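Aac(6')-ib (Escherichia coli, PDB 2BUE) probably catalyses transfer of the acetyl group of acetyl-CoA to the 6'-amino group of aminoglycosides such as kanamycin B, conferring resistance to these antibiotics. Local coordinates at residues 31-36 and 67-72; 43-48 and 120-125; 104-109 and 178-183. The protein carries 2 engineered substitutions. All coordinates share one frame; numbering follows the deposited sequence.

Contact 1: residues 31-36 and 67-72; sequences MTEHDL and QYLPSV. With RIO (ribostamycin), chain C.
M31 and L36 pack against the break between helices 61-68 and 70-74, from a loop that leaves the outermost strand 26-30 of the GNAT acetyltransferase fold. No hydrogen bond links the two segments; apolar packing and carbon-to-carbonyl contacts join them. The end of the M31 chain is bent at chi3 (76°), bringing CE to 3.1 Å from Y68 O, a tight approach. L36 CD2 lies against the same carbonyl and 3.8 Å from Y68 CB. L36 CD1 meets L69 CD1 at 3.9 Å, and that methyl also touches E33 CB, so the end of L69, the N-cap residue of helix 70-74, lies against both E33 and L36. P70 adds its ring, with CG 3.4 Å from M31 O. Polar contacts lie within the loop or beyond the pair. T32 N donates almost straight (175°) to D35 OD2, which also forms a salt bridge with R29 and so ties the loop back to its strand. The phenol of Y68 runs away from the packing into the aminoglycoside pocket, where W52 NE1 is hydrogen-bonded to its hydroxyl and Y68 OH lies 3.1 Å from ribostamycin O1, hydrogen-bonded to it.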
# COMPACT_ATOMS: atom_id res chain seq x y z
N MET A 31 -2.08 4.10 -11.82
CA MET A 31 -0.78 4.24 -12.47
C MET A 31 -0.87 3.68 -13.89
O MET A 31 -1.59 2.72 -14.15
CB MET A 31 0.26 3.44 -11.67
CG MET A 31 1.69 3.81 -12.07
SD MET A 31 2.96 2.90 -11.20
CE MET A 31 2.90 1.31 -11.99
N THR A 32 -0.12 4.30 -14.80
CA THR A 32 -0.02 3.84 -16.18
C THR A 32 1.42 3.49 -16.51
O THR A 32 2.36 3.87 -15.77
CB THR A 32 -0.53 4.91 -17.17
OG1 THR A 32 0.46 5.93 -17.31
CG2 THR A 32 -1.87 5.55 -16.69
N GLU A 33 1.62 2.82 -17.65
CA GLU A 33 2.98 2.58 -18.17
C GLU A 33 3.84 3.86 -18.28
O GLU A 33 5.07 3.79 -18.19
CB GLU A 33 2.95 1.84 -19.52
CG GLU A 33 2.32 2.65 -20.63
CD GLU A 33 2.22 1.89 -21.94
OE1 GLU A 33 3.03 0.96 -22.17
OE2 GLU A 33 1.31 2.23 -22.73
N HIS A 34 3.20 5.02 -18.48
CA HIS A 34 3.91 6.31 -18.56
C HIS A 34 4.53 6.79 -17.25
O HIS A 34 5.35 7.70 -17.25
CB HIS A 34 2.99 7.38 -19.13
CG HIS A 34 2.38 6.97 -20.43
ND1 HIS A 34 3.12 6.88 -21.59
CD2 HIS A 34 1.14 6.53 -20.73
CE1 HIS A 34 2.34 6.44 -22.57
NE2 HIS A 34 1.13 6.23 -22.07
N ASP A 35 4.13 6.16 -16.14
CA ASP A 35 4.64 6.49 -14.82
C ASP A 35 5.87 5.66 -14.41
O ASP A 35 6.46 5.90 -13.34
CB ASP A 35 3.54 6.28 -13.76
CG ASP A 35 2.34 7.21 -13.96
OD1 ASP A 35 2.56 8.43 -14.17
OD2 ASP A 35 1.20 6.70 -13.93
N LEU A 36 6.25 4.68 -15.23
CA LEU A 36 7.23 3.68 -14.80
C LEU A 36 8.62 4.29 -14.62
O LEU A 36 9.33 3.95 -13.66
CB LEU A 36 7.28 2.48 -15.74
CG LEU A 36 5.99 1.64 -15.74
CD1 LEU A 36 6.02 0.69 -16.91
CD2 LEU A 36 5.83 0.83 -14.44
N GLN A 67 8.23 -5.49 -13.82
CA GLN A 67 7.55 -5.90 -12.59
C GLN A 67 6.35 -5.04 -12.23
O GLN A 67 5.39 -5.54 -11.60
CB GLN A 67 8.52 -5.93 -11.41
CG GLN A 67 9.55 -7.05 -11.58
CD GLN A 67 10.70 -6.98 -10.62
OE1 GLN A 67 10.55 -6.60 -9.46
NE2 GLN A 67 11.88 -7.37 -11.10
N TYR A 68 6.39 -3.77 -12.63
CA TYR A 68 5.35 -2.82 -12.21
C TYR A 68 4.42 -2.37 -13.35
O TYR A 68 3.50 -1.56 -13.12
CB TYR A 68 5.93 -1.59 -11.49
CG TYR A 68 6.49 -1.89 -10.12
CD1 TYR A 68 5.70 -1.70 -8.97
CD2 TYR A 68 7.80 -2.37 -9.97
CE1 TYR A 68 6.21 -1.94 -7.72
CE2 TYR A 68 8.32 -2.65 -8.69
CZ TYR A 68 7.51 -2.43 -7.58
OH TYR A 68 8.01 -2.69 -6.32
N LEU A 69 4.64 -2.87 -14.57
CA LEU A 69 3.71 -2.58 -15.66
C LEU A 69 2.33 -2.99 -15.16
O LEU A 69 2.20 -4.10 -14.65
CB LEU A 69 4.08 -3.37 -16.90
CG LEU A 69 3.26 -3.07 -18.17
CD1 LEU A 69 3.47 -1.64 -18.66
CD2 LEU A 69 3.62 -4.13 -19.24
N PRO A 70 1.32 -2.08 -15.24
CA PRO A 70 0.01 -2.41 -14.67
C PRO A 70 -0.54 -3.78 -15.12
O PRO A 70 -1.08 -4.52 -14.32
CB PRO A 70 -0.87 -1.21 -15.06
CG PRO A 70 0.10 -0.05 -15.04
CD PRO A 70 1.36 -0.69 -15.72
N SER A 71 -0.37 -4.14 -16.39
CA SER A 71 -0.84 -5.45 -16.87
C SER A 71 -0.12 -6.65 -16.23
O SER A 71 -0.71 -7.73 -16.07
CB SER A 71 -0.74 -5.53 -18.39
OG SER A 71 0.62 -5.38 -18.79
N VAL A 72 1.15 -6.47 -15.85
CA VAL A 72 1.90 -7.52 -15.15
C VAL A 72 1.42 -7.63 -13.70
O VAL A 72 1.23 -8.73 -13.19
CB VAL A 72 3.44 -7.25 -15.18
CG1 VAL A 72 4.19 -8.21 -14.27
CG2 VAL A 72 3.98 -7.35 -16.62
O1 RIO C . 5.72 -4.26 -4.93
C1 RIO C . 5.10 -4.85 -6.09
C2 RIO C . 5.54 -6.32 -6.17
O2 RIO C . 5.80 -6.87 -4.86
C3 RIO C . 4.61 -7.50 -4.36
O3 RIO C . 4.03 -6.70 -3.31
C4 RIO C . 3.81 -7.45 -2.04
C5 RIO C . 2.45 -8.19 -2.04
O4 RIO C . 2.41 -9.17 -3.07
C6 RIO C . 2.10 -8.85 -0.69
N1 RIO C . 0.70 -9.37 -0.75
C7 RIO C . 2.21 -7.81 0.46
C8 RIO C . 3.62 -7.18 0.48
N2 RIO C . 3.70 -6.25 1.65
C9 RIO C . 3.91 -6.44 -0.87
O5 RIO C . 5.31 -6.02 -0.77
C10 RIO C . 5.55 -4.71 -1.29
O6 RIO C . 5.30 -3.72 -0.32
C11 RIO C . 6.24 -3.68 0.81
C12 RIO C . 5.86 -2.43 1.63
N3 RIO C . 4.66 -2.68 2.44
C13 RIO C . 7.72 -3.60 0.33
O7 RIO C . 8.57 -3.74 1.48
C14 RIO C . 8.00 -4.73 -0.69
O8 RIO C . 9.38 -4.72 -1.16
C15 RIO C . 7.00 -4.68 -1.86
N4 RIO C . 7.20 -5.77 -2.81
C16 RIO C . 3.69 -7.69 -5.59
O9 RIO C . 3.50 -9.09 -5.73
C17 RIO C . 4.54 -7.26 -6.79
O10 RIO C . 5.27 -8.43 -7.26

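Contact 2: residues 43-48 and 120-125; sequences LNRSHI and LLANAS. With COA (coenzyme A), chain B.
H47 slots its imidazole between its own helix 46-49 and the chain leaving strand 114-121, and NE2 donates to L121 O at 2.9 Å. The bond is fairly straight (158°), with the carbonyl oxygen almost in the ring plane. I48 CG1 lies over one face of the imidazole, towards its rim, and A124 CA over the opposite face, so the ring is gripped on both sides as well as at its edge. The compact part of the contact is apolar: I48 CD1 meets L120 CD1 at 3.6 Å, and L43 CD2 meets L120 CD2 at 3.8 Å, each pair crossing at about a right angle. This buried leucine and isoleucine cluster backs the end of strand 114-121, where coenzyme A binds; L121 N donates to its O9P at 2.8 Å.

The outer side is looser and polar. R45, extended from CG to NE, lies alongside N123 and sends NH1 to A122 O at 2.8 Å, the donor standing above the carbonyl plane. A weak bond joins NH1 to N123 OD1. R45 NH2 has a salt bridge with E41, and N123 ND2 is hydrogen-bonded to Q126 OE1. Segment 43-48 thus supplies the donors and the strand exit two backbone carbonyls and, weakly, an amide oxygen; these neutral acceptors probably help to hold the backbone beside the coenzyme, while the charge of R45 is probably balanced by E41.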
# COMPACT_ATOMS: atom_id res chain seq x y z
N LEU A 43 11.92 4.48 -6.54
CA LEU A 43 12.31 3.23 -5.89
C LEU A 43 13.82 3.16 -5.58
O LEU A 43 14.27 2.28 -4.86
CB LEU A 43 11.84 2.00 -6.68
CG LEU A 43 10.32 1.81 -6.72
CD1 LEU A 43 10.02 0.66 -7.65
CD2 LEU A 43 9.76 1.52 -5.30
N ASN A 44 14.57 4.10 -6.15
CA ASN A 44 16.00 4.21 -5.88
C ASN A 44 16.39 5.39 -4.98
O ASN A 44 17.59 5.68 -4.80
CB ASN A 44 16.76 4.23 -7.22
CG ASN A 44 16.83 2.85 -7.85
OD1 ASN A 44 17.66 2.02 -7.46
ND2 ASN A 44 15.96 2.59 -8.82
N ARG A 45 15.39 6.06 -4.42
CA ARG A 45 15.67 7.09 -3.41
C ARG A 45 15.95 6.42 -2.07
O ARG A 45 15.27 5.46 -1.70
CB ARG A 45 14.54 8.10 -3.33
CG ARG A 45 14.36 8.86 -4.65
CD ARG A 45 13.30 9.91 -4.56
NE ARG A 45 13.31 10.73 -5.77
CZ ARG A 45 12.36 11.59 -6.11
NH1 ARG A 45 11.31 11.78 -5.32
NH2 ARG A 45 12.47 12.26 -7.24
N SER A 46 16.97 6.91 -1.36
CA SER A 46 17.42 6.23 -0.14
C SER A 46 16.31 6.01 0.91
O SER A 46 16.27 4.95 1.54
CB SER A 46 18.61 6.97 0.48
OG SER A 46 18.26 8.30 0.81
N HIS A 47 15.42 6.99 1.09
CA HIS A 47 14.35 6.83 2.11
C HIS A 47 13.34 5.73 1.78
O HIS A 47 12.60 5.26 2.64
CB HIS A 47 13.63 8.15 2.39
CG HIS A 47 12.70 8.58 1.30
ND1 HIS A 47 13.13 9.24 0.16
CD2 HIS A 47 11.35 8.49 1.19
CE1 HIS A 47 12.09 9.52 -0.60
NE2 HIS A 47 11.00 9.07 -0.00
N ILE A 48 13.30 5.35 0.51
CA ILE A 48 12.40 4.31 0.02
C ILE A 48 13.11 2.95 0.01
O ILE A 48 12.57 1.93 0.45
CB ILE A 48 11.85 4.71 -1.40
CG1 ILE A 48 10.90 5.91 -1.24
CG2 ILE A 48 11.10 3.52 -2.03
CD1 ILE A 48 10.56 6.67 -2.51
N LEU A 120 4.09 4.26 -0.51
CA LEU A 120 5.31 5.02 -0.23
C LEU A 120 5.08 6.48 -0.66
O LEU A 120 4.34 6.76 -1.61
CB LEU A 120 6.51 4.42 -0.96
CG LEU A 120 6.46 4.43 -2.50
CD1 LEU A 120 7.09 5.72 -3.07
CD2 LEU A 120 7.14 3.19 -3.09
N LEU A 121 5.74 7.38 0.06
CA LEU A 121 5.81 8.79 -0.32
C LEU A 121 7.12 9.06 -1.06
O LEU A 121 8.21 8.70 -0.60
CB LEU A 121 5.74 9.69 0.93
CG LEU A 121 4.39 9.74 1.66
CD1 LEU A 121 4.50 10.69 2.89
CD2 LEU A 121 3.28 10.17 0.69
N ALA A 122 7.00 9.72 -2.20
CA ALA A 122 8.12 9.94 -3.11
C ALA A 122 9.25 10.83 -2.56
O ALA A 122 10.42 10.61 -2.89
CB ALA A 122 7.59 10.55 -4.41
N ASN A 123 8.89 11.83 -1.75
CA ASN A 123 9.81 12.93 -1.40
C ASN A 123 10.23 12.91 0.07
O ASN A 123 9.39 13.02 0.96
CB ASN A 123 9.16 14.27 -1.75
CG ASN A 123 8.89 14.42 -3.25
OD1 ASN A 123 9.77 14.17 -4.08
ND2 ASN A 123 7.68 14.78 -3.60
N ALA A 124 11.54 12.78 0.31
CA ALA A 124 12.06 12.74 1.67
C ALA A 124 11.57 13.94 2.48
O ALA A 124 11.26 13.82 3.67
CB ALA A 124 13.58 12.71 1.65
N SER A 125 11.47 15.08 1.81
CA SER A 125 11.08 16.35 2.46
C SER A 125 9.64 16.35 2.98
O SER A 125 9.28 17.18 3.83
CB SER A 125 11.30 17.54 1.52
OG SER A 125 10.40 17.52 0.42
N1A COA B . 9.56 5.91 14.53
C2A COA B . 8.38 5.75 15.12
N3A COA B . 7.37 6.59 14.88
C4A COA B . 7.55 7.61 14.03
C5A COA B . 8.77 7.81 13.40
C6A COA B . 9.80 6.92 13.67
N6A COA B . 10.99 7.09 13.08
N7A COA B . 8.68 8.89 12.63
C8A COA B . 7.44 9.36 12.75
N9A COA B . 6.76 8.59 13.61
C1B COA B . 5.37 8.75 14.01
C2B COA B . 5.02 10.20 13.73
O2B COA B . 5.23 10.95 14.94
C3B COA B . 3.55 10.09 13.33
O3B COA B . 2.76 9.86 14.50
P3B COA B . 2.12 11.08 15.32
O7A COA B . 1.11 10.35 16.36
O8A COA B . 1.21 11.90 14.29
O9A COA B . 3.16 11.91 15.99
C4B COA B . 3.53 8.80 12.51
O4B COA B . 4.64 7.99 12.99
C5B COA B . 3.58 8.86 10.98
O5B COA B . 2.41 9.46 10.42
P1A COA B . 2.58 10.34 9.05
O1A COA B . 1.25 10.46 8.35
O2A COA B . 3.36 11.58 9.26
O3A COA B . 3.47 9.32 8.22
P2A COA B . 4.20 9.71 6.81
O4A COA B . 3.51 10.87 6.21
O5A COA B . 5.69 9.72 6.97
O6A COA B . 3.81 8.39 5.96
CBP COA B . 4.89 6.33 5.22
CCP COA B . 4.19 7.05 6.40
CDP COA B . 5.32 4.93 5.71
CEP COA B . 3.88 6.20 4.05
CAP COA B . 6.13 7.17 4.77
OAP COA B . 6.93 7.55 5.92
C9P COA B . 6.99 6.45 3.71
O9P COA B . 6.58 6.34 2.55
N8P COA B . 8.18 5.97 4.14
C7P COA B . 9.13 5.26 3.26
C6P COA B . 8.47 4.00 2.62
C5P COA B . 7.71 3.11 3.63
O5P COA B . 8.13 2.91 4.77
N4P COA B . 6.58 2.55 3.16
C3P COA B . 5.74 1.69 4.03
C2P COA B . 6.16 0.22 4.01
S1P COA B . 5.00 -0.84 4.98

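Contact 3: residues 104-109 and 178-183; sequences GWWEEE and VTTPDG. Engineered in segment 104-109: W105 (natural residue Arg). Engineered in segment 178-183: D182 (natural residue Tyr). With RIO (ribostamycin), chain C.
G104 O lies 3.4 Å from P181 CD, where the loop between strands 88-97 and 114-121 meets the two-residue turn of the beta hairpin formed by strands 173-180 and 183-191 of the GNAT fold. Next comes W105, an engineered residue (Arg in the natural sequence), whose indole is held between protein and antibiotic. P181 CG stands 3.4 Å from the centroid of the five-membered ring of W105 and only 9° off the normal, a CH-pi contact over the face. Against the opposite face lies ribostamycin, its C6 being 3.5 Å from W105 CE3. The far edge of the indole meets the carboxylate of D182, also engineered (Tyr in the natural sequence): D182 OD2 lies 3.5 Å from W105 CH2, with ring and carboxylate planes 85° apart. The turn that presents P181 and D182 is type I, from T180 to G183; within it T180 OG1 accepts from D182 N, an ST turn, and donates to G183 O at 2.7 Å, in the carbonyl plane and on a lone pair.

W106 follows with its ring running alongside T180; CH2 is 3.9 Å from T180 CG2, and CZ3 touches V178 CG2 more loosely. CE3 of W105 lies over one face of the W106 indole, and the ring of Y96 meets W106 nearly in parallel. At the indole edge, W106 NE1 comes within 3.0 Å of ribostamycin N1. The loop then turns away from the hairpin through a type I turn, closed by E109 N donating to W106 O at 3.1 Å.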
# COMPACT_ATOMS: atom_id res chain seq x y z
N GLY A 104 3.01 -18.46 -1.23
CA GLY A 104 3.55 -18.12 0.07
C GLY A 104 2.82 -16.97 0.73
O GLY A 104 2.96 -16.78 1.94
N TRP A 105 2.07 -16.19 -0.06
CA TRP A 105 1.38 -15.01 0.47
C TRP A 105 -0.07 -15.31 0.87
O TRP A 105 -0.83 -15.86 0.06
CB TRP A 105 1.39 -13.87 -0.56
CG TRP A 105 2.73 -13.25 -0.75
CD1 TRP A 105 3.62 -13.48 -1.77
CD2 TRP A 105 3.31 -12.25 0.08
NE1 TRP A 105 4.74 -12.68 -1.61
CE2 TRP A 105 4.59 -11.94 -0.46
CE3 TRP A 105 2.91 -11.62 1.27
CZ2 TRP A 105 5.46 -11.00 0.13
CZ3 TRP A 105 3.76 -10.67 1.86
CH2 TRP A 105 5.02 -10.37 1.29
N TRP A 106 -0.42 -14.96 2.11
CA TRP A 106 -1.80 -15.02 2.62
C TRP A 106 -2.44 -16.39 2.40
O TRP A 106 -3.60 -16.48 2.02
CB TRP A 106 -2.67 -13.85 2.05
CG TRP A 106 -1.83 -12.60 2.10
CD1 TRP A 106 -1.42 -11.84 1.05
CD2 TRP A 106 -1.20 -12.05 3.27
NE1 TRP A 106 -0.59 -10.83 1.48
CE2 TRP A 106 -0.44 -10.93 2.84
CE3 TRP A 106 -1.23 -12.37 4.63
CZ2 TRP A 106 0.32 -10.15 3.73
CZ3 TRP A 106 -0.45 -11.60 5.53
CH2 TRP A 106 0.29 -10.48 5.07
N GLU A 107 -1.67 -17.44 2.69
CA GLU A 107 -2.13 -18.82 2.41
C GLU A 107 -3.26 -19.32 3.32
O GLU A 107 -3.92 -20.33 3.01
CB GLU A 107 -0.94 -19.78 2.44
CG GLU A 107 0.05 -19.55 1.31
CD GLU A 107 1.15 -20.59 1.26
OE1 GLU A 107 1.48 -21.17 2.32
OE2 GLU A 107 1.69 -20.82 0.15
N GLU A 108 -3.48 -18.63 4.44
CA GLU A 108 -4.62 -18.96 5.35
C GLU A 108 -5.88 -18.16 5.03
O GLU A 108 -6.93 -18.39 5.65
CB GLU A 108 -4.28 -18.75 6.83
CG GLU A 108 -2.93 -19.30 7.30
CD GLU A 108 -2.59 -20.67 6.75
OE1 GLU A 108 -3.46 -21.58 6.80
OE2 GLU A 108 -1.44 -20.84 6.26
N GLU A 109 -5.77 -17.20 4.11
CA GLU A 109 -6.94 -16.39 3.79
C GLU A 109 -8.04 -17.24 3.13
O GLU A 109 -7.74 -18.18 2.37
CB GLU A 109 -6.57 -15.21 2.89
CG GLU A 109 -7.74 -14.24 2.64
CD GLU A 109 -8.32 -13.67 3.93
OE1 GLU A 109 -7.67 -12.79 4.52
OE2 GLU A 109 -9.43 -14.08 4.33
N VAL A 178 2.86 -12.25 11.83
CA VAL A 178 2.68 -13.33 10.87
C VAL A 178 3.91 -13.56 10.00
O VAL A 178 4.68 -12.60 9.73
CB VAL A 178 1.43 -13.05 9.98
CG1 VAL A 178 0.17 -12.95 10.85
CG2 VAL A 178 1.62 -11.77 9.16
N THR A 179 4.08 -14.81 9.57
CA THR A 179 5.19 -15.17 8.70
C THR A 179 4.80 -14.94 7.27
O THR A 179 3.82 -15.52 6.81
CB THR A 179 5.60 -16.66 8.86
OG1 THR A 179 5.98 -16.86 10.23
CG2 THR A 179 6.79 -16.95 7.97
N THR A 180 5.55 -14.09 6.57
CA THR A 180 5.33 -13.84 5.12
C THR A 180 6.59 -14.16 4.31
O THR A 180 7.69 -14.32 4.88
CB THR A 180 4.96 -12.36 4.85
OG1 THR A 180 6.16 -11.56 4.89
CG2 THR A 180 3.91 -11.84 5.86
N PRO A 181 6.47 -14.24 2.97
CA PRO A 181 7.68 -14.39 2.14
C PRO A 181 8.74 -13.29 2.33
O PRO A 181 9.92 -13.50 2.02
CB PRO A 181 7.12 -14.38 0.70
CG PRO A 181 5.74 -14.95 0.86
CD PRO A 181 5.24 -14.32 2.16
N ASP A 182 8.33 -12.14 2.87
CA ASP A 182 9.26 -11.05 3.16
C ASP A 182 9.63 -11.01 4.65
O ASP A 182 10.06 -9.96 5.16
CB ASP A 182 8.68 -9.70 2.72
CG ASP A 182 8.66 -9.54 1.20
OD1 ASP A 182 9.36 -10.34 0.53
OD2 ASP A 182 7.98 -8.63 0.68
N GLY A 183 9.45 -12.14 5.32
CA GLY A 183 9.76 -12.27 6.76
C GLY A 183 8.57 -12.02 7.67
O GLY A 183 7.45 -11.80 7.22
O1 RIO C . 5.72 -4.26 -4.93
C1 RIO C . 5.10 -4.85 -6.09
C2 RIO C . 5.54 -6.32 -6.17
O2 RIO C . 5.80 -6.87 -4.86
C3 RIO C . 4.61 -7.50 -4.36
O3 RIO C . 4.03 -6.70 -3.31
C4 RIO C . 3.81 -7.45 -2.04
C5 RIO C . 2.45 -8.19 -2.04
O4 RIO C . 2.41 -9.17 -3.07
C6 RIO C . 2.10 -8.85 -0.69
N1 RIO C . 0.70 -9.37 -0.75
C7 RIO C . 2.21 -7.81 0.46
C8 RIO C . 3.62 -7.18 0.48
N2 RIO C . 3.70 -6.25 1.65
C9 RIO C . 3.91 -6.44 -0.87
O5 RIO C . 5.31 -6.02 -0.77
C10 RIO C . 5.55 -4.71 -1.29
O6 RIO C . 5.30 -3.72 -0.32
C11 RIO C . 6.24 -3.68 0.81
C12 RIO C . 5.86 -2.43 1.63
N3 RIO C . 4.66 -2.68 2.44
C13 RIO C . 7.72 -3.60 0.33
O7 RIO C . 8.57 -3.74 1.48
C14 RIO C . 8.00 -4.73 -0.69
O8 RIO C . 9.38 -4.72 -1.16
C15 RIO C . 7.00 -4.68 -1.86
N4 RIO C . 7.20 -5.77 -2.81
C16 RIO C . 3.69 -7.69 -5.59
O9 RIO C . 3.50 -9.09 -5.73
C17 RIO C . 4.54 -7.26 -6.79
O10 RIO C . 5.27 -8.43 -7.26

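In the fold
The three contacts lie beside the coenzyme A and ribostamycin sites of a single GNAT domain. Contacts 1 and 2, with centres 18 Å apart, touch directly: Y68 CE2 packs on L43 CD1 at 3.9 Å, linking the wall of the aminoglycoside pocket to the packing behind the coenzyme A site. Contact 3 stands apart, its centre 25 Å from that of contact 1 and about 9 Å away at the nearest atoms, yet both touch ribostamycin, contact 1 through Y68 and contact 3 through W105 and W106. Contacts 2 and 3 are about 12 Å apart at their nearest atoms but reach the same sheet. D118, D155 and Q94 are among the residues that complete the hydrogen bonding of ribostamycin.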